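Local coordinates for tyrosinase (Aspergillus oryzae, PDB 6JU8), which probably catalyses the copper-dependent oxidation of L-tyrosine and L-dopa by molecular oxygen to L-dopaquinone, a reaction of melanin biosynthesis, at residues A[56-61]-A[208-213]; A[106-111]-A[433-438]; A[344-347]-A[351-354]. The protein carries 1 engineered substitution. All coordinates share one frame; numbering follows the deposited sequence.

Contact 1. Residues A[56-61]-A[208-213]; sequences RPLNDQ and TLERPY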
# COMPACT_ATOMS: atom_id res chain seq x y z
N ARG A 56 -19.55 14.41 0.79
CA ARG A 56 -20.99 14.69 0.68
C ARG A 56 -21.73 13.38 0.92
O ARG A 56 -21.21 12.32 0.62
CB ARG A 56 -21.34 15.26 -0.68
CG ARG A 56 -20.83 16.67 -0.93
CD ARG A 56 -20.91 17.00 -2.41
NE ARG A 56 -20.49 18.36 -2.68
CZ ARG A 56 -20.36 18.97 -3.84
NH1 ARG A 56 -20.60 18.28 -4.95
NH2 ARG A 56 -19.98 20.25 -3.91
N PRO A 57 -22.95 13.45 1.46
CA PRO A 57 -23.70 12.23 1.77
C PRO A 57 -24.38 11.61 0.55
O PRO A 57 -24.47 12.21 -0.51
CB PRO A 57 -24.74 12.71 2.77
CG PRO A 57 -24.97 14.15 2.38
CD PRO A 57 -23.66 14.68 1.86
N LEU A 58 -24.90 10.39 0.78
CA LEU A 58 -25.47 9.60 -0.30
C LEU A 58 -26.69 10.26 -0.91
O LEU A 58 -27.05 10.02 -2.06
CB LEU A 58 -25.88 8.23 0.24
CG LEU A 58 -24.70 7.30 0.55
CD1 LEU A 58 -25.16 6.07 1.32
CD2 LEU A 58 -23.99 6.88 -0.73
N ASN A 59 -27.38 11.10 -0.13
CA ASN A 59 -28.62 11.67 -0.66
C ASN A 59 -28.29 12.88 -1.52
O ASN A 59 -29.21 13.48 -2.07
CB ASN A 59 -29.61 12.03 0.45
CG ASN A 59 -29.18 13.20 1.30
OD1 ASN A 59 -28.02 13.59 1.36
ND2 ASN A 59 -30.13 13.84 1.98
N ASP A 60 -27.02 13.22 -1.64
CA ASP A 60 -26.58 14.30 -2.55
C ASP A 60 -26.08 13.64 -3.82
O ASP A 60 -25.09 12.91 -3.79
CB ASP A 60 -25.48 15.13 -1.89
CG ASP A 60 -25.02 16.33 -2.68
OD1 ASP A 60 -25.27 16.38 -3.91
OD2 ASP A 60 -24.37 17.24 -2.10
N GLN A 61 -26.77 13.82 -4.94
CA GLN A 61 -26.39 13.12 -6.16
C GLN A 61 -25.09 13.68 -6.73
O GLN A 61 -24.55 13.07 -7.66
CB GLN A 61 -27.53 13.18 -7.19
CG GLN A 61 -27.73 14.58 -7.75
CD GLN A 61 -28.67 14.52 -8.95
OE1 GLN A 61 -29.33 13.49 -9.13
NE2 GLN A 61 -28.70 15.61 -9.70
N THR A 208 -22.69 -2.67 3.33
CA THR A 208 -23.67 -2.42 4.39
C THR A 208 -24.27 -1.03 4.33
O THR A 208 -24.94 -0.59 5.29
CB THR A 208 -23.07 -2.69 5.78
OG1 THR A 208 -21.98 -1.81 6.06
CG2 THR A 208 -22.54 -4.12 5.84
N LEU A 209 -24.04 -0.29 3.25
CA LEU A 209 -24.64 1.03 3.08
C LEU A 209 -26.15 0.95 3.06
O LEU A 209 -26.73 -0.07 2.71
CB LEU A 209 -24.15 1.65 1.76
CG LEU A 209 -22.63 1.88 1.73
CD1 LEU A 209 -22.24 2.32 0.33
CD2 LEU A 209 -22.25 2.88 2.81
N GLU A 210 -26.81 2.07 3.42
CA GLU A 210 -28.27 2.02 3.42
C GLU A 210 -28.83 1.74 2.03
O GLU A 210 -28.26 2.16 1.01
CB GLU A 210 -28.82 3.34 3.95
CG GLU A 210 -28.49 4.55 3.11
CD GLU A 210 -29.40 5.73 3.43
OE1 GLU A 210 -29.63 6.56 2.52
OE2 GLU A 210 -29.90 5.81 4.57
N ARG A 211 -29.96 1.04 1.99
CA ARG A 211 -30.66 0.79 0.73
C ARG A 211 -31.00 2.09 0.03
O ARG A 211 -31.37 3.06 0.70
CB ARG A 211 -31.96 0.01 0.99
N PRO A 212 -30.93 2.15 -1.30
CA PRO A 212 -30.55 1.06 -2.19
C PRO A 212 -29.09 1.08 -2.63
O PRO A 212 -28.76 0.63 -3.73
CB PRO A 212 -31.43 1.39 -3.43
CG PRO A 212 -31.41 2.88 -3.48
CD PRO A 212 -31.33 3.36 -2.05
N TYR A 213 -28.17 1.57 -1.80
CA TYR A 213 -26.82 1.91 -2.22
C TYR A 213 -25.77 0.85 -1.90
O TYR A 213 -24.61 1.05 -2.27
CB TYR A 213 -26.36 3.22 -1.57
CG TYR A 213 -27.27 4.36 -1.96
CD1 TYR A 213 -27.28 4.81 -3.28
CD2 TYR A 213 -28.13 4.98 -1.07
CE1 TYR A 213 -28.09 5.83 -3.70
CE2 TYR A 213 -28.96 6.01 -1.48
CZ TYR A 213 -28.94 6.43 -2.80
OH TYR A 213 -29.74 7.47 -3.22
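With CG anti to the carbonyl carbon in both residues, chi1 -72° in L58 and -60° in Y213, the leucine branch and the phenol ring leave their loops toward each other and slide past in opposite directions. L58 lays its CB over one face of the Y213 ring, and its methyl CD1 settles near the CD2 corner of that ring, 4.0 Å away. The same methyl meets the aliphatic part of E210, with CD1 of L58 4.1 Å from CG of the glutamate. On the opposite face of the ring lies P212, whose CD stands 3.6 Å above the plane, toward the rim, so the phenol is held between a leucine and a proline.

L58 is the second residue of a type I turn from P57 to D60, closed by a bond of 3.0 Å from D60 N to P57 O. Across from it, a 2.9 Å bond from Y213 N to E210 O closes a second tight turn, with the cis proline P212 in its third position, as in type VI turns. F65 and R66 of helix 64-69 lie beside L58 and Y213 respectively, and R66 NH1 bonds the carbonyl oxygen of L58. Loop 56-61 links helix 41-55 to helix 64-69 and meets the loop between strands 190-194 and 218-222 at the surface, away from the copper sites.

OH of Y213 passes 3.9 Å from L58 O without a hydrogen bond. Since no polar bond links the two segments directly, their cohesion is that of a small patch of apolar and CH-pi-like contacts, with the glutamate contributing its methylene.

Contact 2. Residues A[106-111]-A[433-438]; sequences WHRVYV and RSLNYD. With CU (copper (II) ion), chain C.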
# COMPACT_ATOMS: atom_id res chain seq x y z
N TRP A 106 -20.19 8.49 -24.57
CA TRP A 106 -20.77 8.43 -23.21
C TRP A 106 -19.74 8.87 -22.20
O TRP A 106 -20.00 9.69 -21.30
CB TRP A 106 -21.31 7.00 -22.92
CG TRP A 106 -22.07 7.00 -21.62
CD1 TRP A 106 -23.42 7.20 -21.49
CD2 TRP A 106 -21.55 6.81 -20.31
NE1 TRP A 106 -23.78 7.15 -20.15
CE2 TRP A 106 -22.64 6.91 -19.42
CE3 TRP A 106 -20.26 6.58 -19.80
CZ2 TRP A 106 -22.48 6.79 -18.04
CZ3 TRP A 106 -20.11 6.45 -18.43
CH2 TRP A 106 -21.22 6.55 -17.55
N HIS A 107 -18.51 8.32 -22.30
CA HIS A 107 -17.49 8.66 -21.31
C HIS A 107 -17.00 10.08 -21.46
O HIS A 107 -16.62 10.69 -20.44
CB HIS A 107 -16.33 7.65 -21.38
CG HIS A 107 -16.70 6.32 -20.82
ND1 HIS A 107 -17.33 5.31 -21.54
CD2 HIS A 107 -16.56 5.82 -19.57
CE1 HIS A 107 -17.53 4.26 -20.75
NE2 HIS A 107 -17.09 4.54 -19.54
N ARG A 108 -17.04 10.69 -22.65
CA ARG A 108 -16.67 12.09 -22.81
C ARG A 108 -17.57 12.94 -21.93
O ARG A 108 -17.10 13.85 -21.23
CB ARG A 108 -16.78 12.49 -24.28
CG ARG A 108 -16.53 14.00 -24.50
CD ARG A 108 -16.23 14.33 -25.96
NE ARG A 108 -14.91 13.86 -26.35
CZ ARG A 108 -14.43 13.79 -27.57
NH1 ARG A 108 -15.12 14.18 -28.64
NH2 ARG A 108 -13.20 13.30 -27.76
N VAL A 109 -18.89 12.66 -21.96
CA VAL A 109 -19.82 13.44 -21.13
C VAL A 109 -19.59 13.15 -19.66
O VAL A 109 -19.61 14.06 -18.81
CB VAL A 109 -21.27 13.16 -21.54
CG1 VAL A 109 -22.23 14.01 -20.69
CG2 VAL A 109 -21.56 13.46 -23.01
N TYR A 110 -19.35 11.89 -19.29
CA TYR A 110 -19.15 11.52 -17.88
C TYR A 110 -17.96 12.25 -17.29
O TYR A 110 -18.06 12.78 -16.17
CB TYR A 110 -18.94 10.02 -17.81
CG TYR A 110 -19.06 9.36 -16.46
CD1 TYR A 110 -19.90 9.81 -15.46
CD2 TYR A 110 -18.30 8.21 -16.20
CE1 TYR A 110 -20.01 9.17 -14.24
CE2 TYR A 110 -18.42 7.53 -14.99
CZ TYR A 110 -19.26 8.03 -14.00
OH TYR A 110 -19.34 7.33 -12.82
N VAL A 111 -16.84 12.29 -18.02
CA VAL A 111 -15.64 12.97 -17.51
C VAL A 111 -15.92 14.47 -17.35
O VAL A 111 -15.47 15.09 -16.38
CB VAL A 111 -14.46 12.73 -18.44
CG1 VAL A 111 -13.25 13.60 -18.06
CG2 VAL A 111 -14.05 11.26 -18.41
N ARG A 433 -14.36 20.83 -27.77
CA ARG A 433 -14.14 22.21 -27.37
C ARG A 433 -15.46 22.89 -27.04
O ARG A 433 -15.51 23.93 -26.37
CB ARG A 433 -13.35 22.98 -28.44
CG ARG A 433 -11.91 22.48 -28.54
CD ARG A 433 -11.29 22.75 -29.90
NE ARG A 433 -11.84 21.75 -30.84
CZ ARG A 433 -11.27 20.98 -31.75
NH1 ARG A 433 -9.96 20.99 -31.97
NH2 ARG A 433 -12.03 20.15 -32.47
N SER A 434 -16.57 22.29 -27.50
CA SER A 434 -17.86 22.89 -27.11
C SER A 434 -18.10 22.73 -25.62
O SER A 434 -18.96 23.43 -25.08
CB SER A 434 -19.01 22.27 -27.90
OG SER A 434 -19.14 20.92 -27.54
N LEU A 435 -17.37 21.84 -24.95
CA LEU A 435 -17.47 21.64 -23.50
C LEU A 435 -16.43 22.47 -22.76
O LEU A 435 -16.23 22.32 -21.56
CB LEU A 435 -17.30 20.14 -23.18
CG LEU A 435 -18.37 19.24 -23.81
CD1 LEU A 435 -18.00 17.77 -23.64
CD2 LEU A 435 -19.72 19.56 -23.19
N ASN A 436 -15.76 23.35 -23.50
CA ASN A 436 -14.84 24.35 -22.99
C ASN A 436 -13.58 23.75 -22.35
O ASN A 436 -13.11 24.22 -21.30
CB ASN A 436 -15.50 25.29 -21.96
CG ASN A 436 -14.70 26.58 -21.84
OD1 ASN A 436 -14.00 26.97 -22.78
ND2 ASN A 436 -14.77 27.28 -20.71
N TYR A 437 -13.00 22.74 -22.96
CA TYR A 437 -11.67 22.27 -22.63
C TYR A 437 -10.98 21.87 -23.93
O TYR A 437 -11.61 21.69 -24.97
CB TYR A 437 -11.69 21.08 -21.66
CG TYR A 437 -12.27 19.80 -22.23
CD1 TYR A 437 -11.50 18.93 -22.96
CD2 TYR A 437 -13.62 19.48 -22.03
CE1 TYR A 437 -12.05 17.76 -23.49
CE2 TYR A 437 -14.18 18.32 -22.53
CZ TYR A 437 -13.38 17.46 -23.26
OH TYR A 437 -13.94 16.30 -23.75
N ASP A 438 -9.67 21.72 -23.82
CA ASP A 438 -8.90 21.23 -24.98
C ASP A 438 -7.69 20.46 -24.45
O ASP A 438 -7.47 20.38 -23.23
CB ASP A 438 -8.50 22.39 -25.87
CG ASP A 438 -8.26 22.08 -27.32
OD1 ASP A 438 -8.28 20.88 -27.70
OD2 ASP A 438 -8.02 23.04 -28.08
CU CU C . -17.13 2.92 -18.37
O HOH W 1 -14.51 14.90 -21.34
O HOH W 2 -15.32 2.39 -17.99
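R108 reaches the 433-438 loop with the aliphatic part of its side chain: CG lies 3.5 Å from OH of Y437 and 4.1 Å from CD1 of L435. This is the close-packed part of the contact, where all three residues are buried. CG stands anti to the backbone N (chi1 175°), which carries the arginine off the side of the helix; a bend at chi3 then turns the guanidinium so that its plane and the Y437 ring are 74° apart. The charged end and the phenol share D380 of helix 371-389: R108 NE forms a salt bridge with its OD1, while Y437 OH hydrogen-bonds OD2.

No direct hydrogen bond crosses between the two segments. The packing is looser between the helix backbone and the phenol oxygen, where a single water mediates: water 1 donates to R108 O and to Y437 OH, at 2.8 Å each. Because the phenol oxygen accepts from this water, its own proton is probably directed to D380.

One residue earlier, H107 turns to the metal, its NE2 2.0 Å from copper, and W106 CE3 lies over the centre of the imidazole, 3.5 Å above its plane. H107 ND1 is held by F103 O. Together with H71, H98 and a water, H107 completes one copper site of the dinuclear type 3 centre, which in tyrosinases is carried by a bundle of helices such as 103-129 and 371-389.

Contact 3. Residues A[344-347]-A[351-354]; sequences FSRP and DLKL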
# COMPACT_ATOMS: atom_id res chain seq x y z
N PHE A 344 -8.11 -12.50 -8.70
CA PHE A 344 -8.49 -12.72 -7.30
C PHE A 344 -8.05 -14.12 -6.87
O PHE A 344 -7.46 -14.24 -5.79
CB PHE A 344 -10.00 -12.55 -7.16
CG PHE A 344 -10.61 -12.90 -5.83
CD1 PHE A 344 -10.30 -12.12 -4.71
CD2 PHE A 344 -11.50 -13.95 -5.67
CE1 PHE A 344 -10.87 -12.38 -3.47
CE2 PHE A 344 -12.08 -14.23 -4.45
CZ PHE A 344 -11.77 -13.43 -3.35
N SER A 345 -8.33 -15.11 -7.70
CA SER A 345 -7.91 -16.47 -7.38
C SER A 345 -6.42 -16.62 -7.64
O SER A 345 -5.84 -15.95 -8.50
CB SER A 345 -8.71 -17.48 -8.19
OG SER A 345 -8.41 -17.43 -9.58
N ARG A 346 -5.76 -17.46 -6.85
CA ARG A 346 -4.31 -17.61 -6.96
C ARG A 346 -3.97 -18.26 -8.28
O ARG A 346 -4.52 -19.32 -8.63
CB ARG A 346 -3.78 -18.42 -5.79
CG ARG A 346 -2.27 -18.30 -5.63
CD ARG A 346 -1.79 -18.99 -4.35
NE ARG A 346 -1.74 -20.43 -4.58
CZ ARG A 346 -1.57 -21.34 -3.63
NH1 ARG A 346 -1.42 -20.96 -2.37
NH2 ARG A 346 -1.55 -22.64 -3.95
N PRO A 347 -3.09 -17.65 -9.06
CA PRO A 347 -2.71 -18.25 -10.34
C PRO A 347 -1.65 -19.32 -10.15
O PRO A 347 -1.23 -19.60 -9.02
CB PRO A 347 -2.14 -17.05 -11.10
CG PRO A 347 -1.53 -16.22 -10.02
CD PRO A 347 -2.41 -16.37 -8.80
N ASP A 351 2.89 -17.01 -12.44
CA ASP A 351 2.18 -15.73 -12.56
C ASP A 351 1.89 -15.08 -11.21
O ASP A 351 1.16 -14.07 -11.10
CB ASP A 351 0.90 -15.93 -13.37
CG ASP A 351 1.18 -16.19 -14.84
OD1 ASP A 351 2.00 -15.47 -15.46
OD2 ASP A 351 0.55 -17.11 -15.41
N LEU A 352 2.48 -15.62 -10.14
CA LEU A 352 2.24 -15.10 -8.79
C LEU A 352 2.63 -13.64 -8.63
O LEU A 352 2.00 -12.92 -7.85
CB LEU A 352 2.97 -15.98 -7.76
CG LEU A 352 2.28 -17.31 -7.45
CD1 LEU A 352 3.16 -18.16 -6.53
CD2 LEU A 352 0.93 -17.09 -6.79
N LYS A 353 3.60 -13.17 -9.39
CA LYS A 353 4.05 -11.80 -9.28
C LYS A 353 2.94 -10.80 -9.61
O LYS A 353 3.16 -9.62 -9.26
CB LYS A 353 5.23 -11.51 -10.22
CG LYS A 353 4.83 -11.77 -11.68
CD LYS A 353 6.04 -11.63 -12.60
CE LYS A 353 5.76 -12.27 -13.95
NZ LYS A 353 6.74 -11.84 -14.99
N LEU A 354 1.85 -11.16 -10.26
CA LEU A 354 0.77 -10.22 -10.55
C LEU A 354 -0.54 -10.60 -9.85
O LEU A 354 -1.58 -10.04 -10.18
CB LEU A 354 0.55 -10.04 -12.06
CG LEU A 354 1.58 -9.18 -12.78
CD1 LEU A 354 1.28 -9.12 -14.28
CD2 LEU A 354 1.63 -7.76 -12.21
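L352 pushes its CD2 methyl against R346 and P347 at once, 3.6 Å from CG of the arginine and 4.0 Å from CD of the proline. The arginine meets it with the near end of its chain, since CG lies anti to the backbone N (chi1 -164°) and the bend toward the guanidinium comes only at chi3. Beside this, the proline ring packs on D351: P347 CG sits 3.6 Å from D351 O, and CB of P347 is 4.0 Å from CB of D351. No hydrogen bond crosses between the segments.

That D351 oxygen also accepts the backbone N-H of L354 at 3.1 Å, which helps to fix the short 3-10 turn that offers L352. Further out, W355 touches the side chains of R346 and P347, and its NE1 bonds F344 O; S345 OG and F344 N are tied to E222, and L354 packs on helix 258-267. The second subunit also reaches this place, its D166 packing on R346 and its L263 on L352. The contact folds back on itself the loop between short strands 342-343 and 356-357, a surface excursion of the tyrosinase domain that takes part in the dimer interface.

Overall arrangement
Contact 2 is the buried one, its centre about 12 Å from that of the chain, whereas contacts 1 and 3 lie at the surface, their centres about 22 and 25 Å from it. Contacts 2 and 3 stand on opposite sides of the chain's centre, their own centres 37 Å apart. Chemistry follows place: contact 2 combines a buried charge and a water bridge, next to a copper ligand on the same helix, while the other two rest on apolar contacts in loops. Contact 1 joins two loops beside helix 64-69, contact 2 ties a late loop to helix 103-129, and contact 3 is local along the chain but meets the second subunit. None touches another.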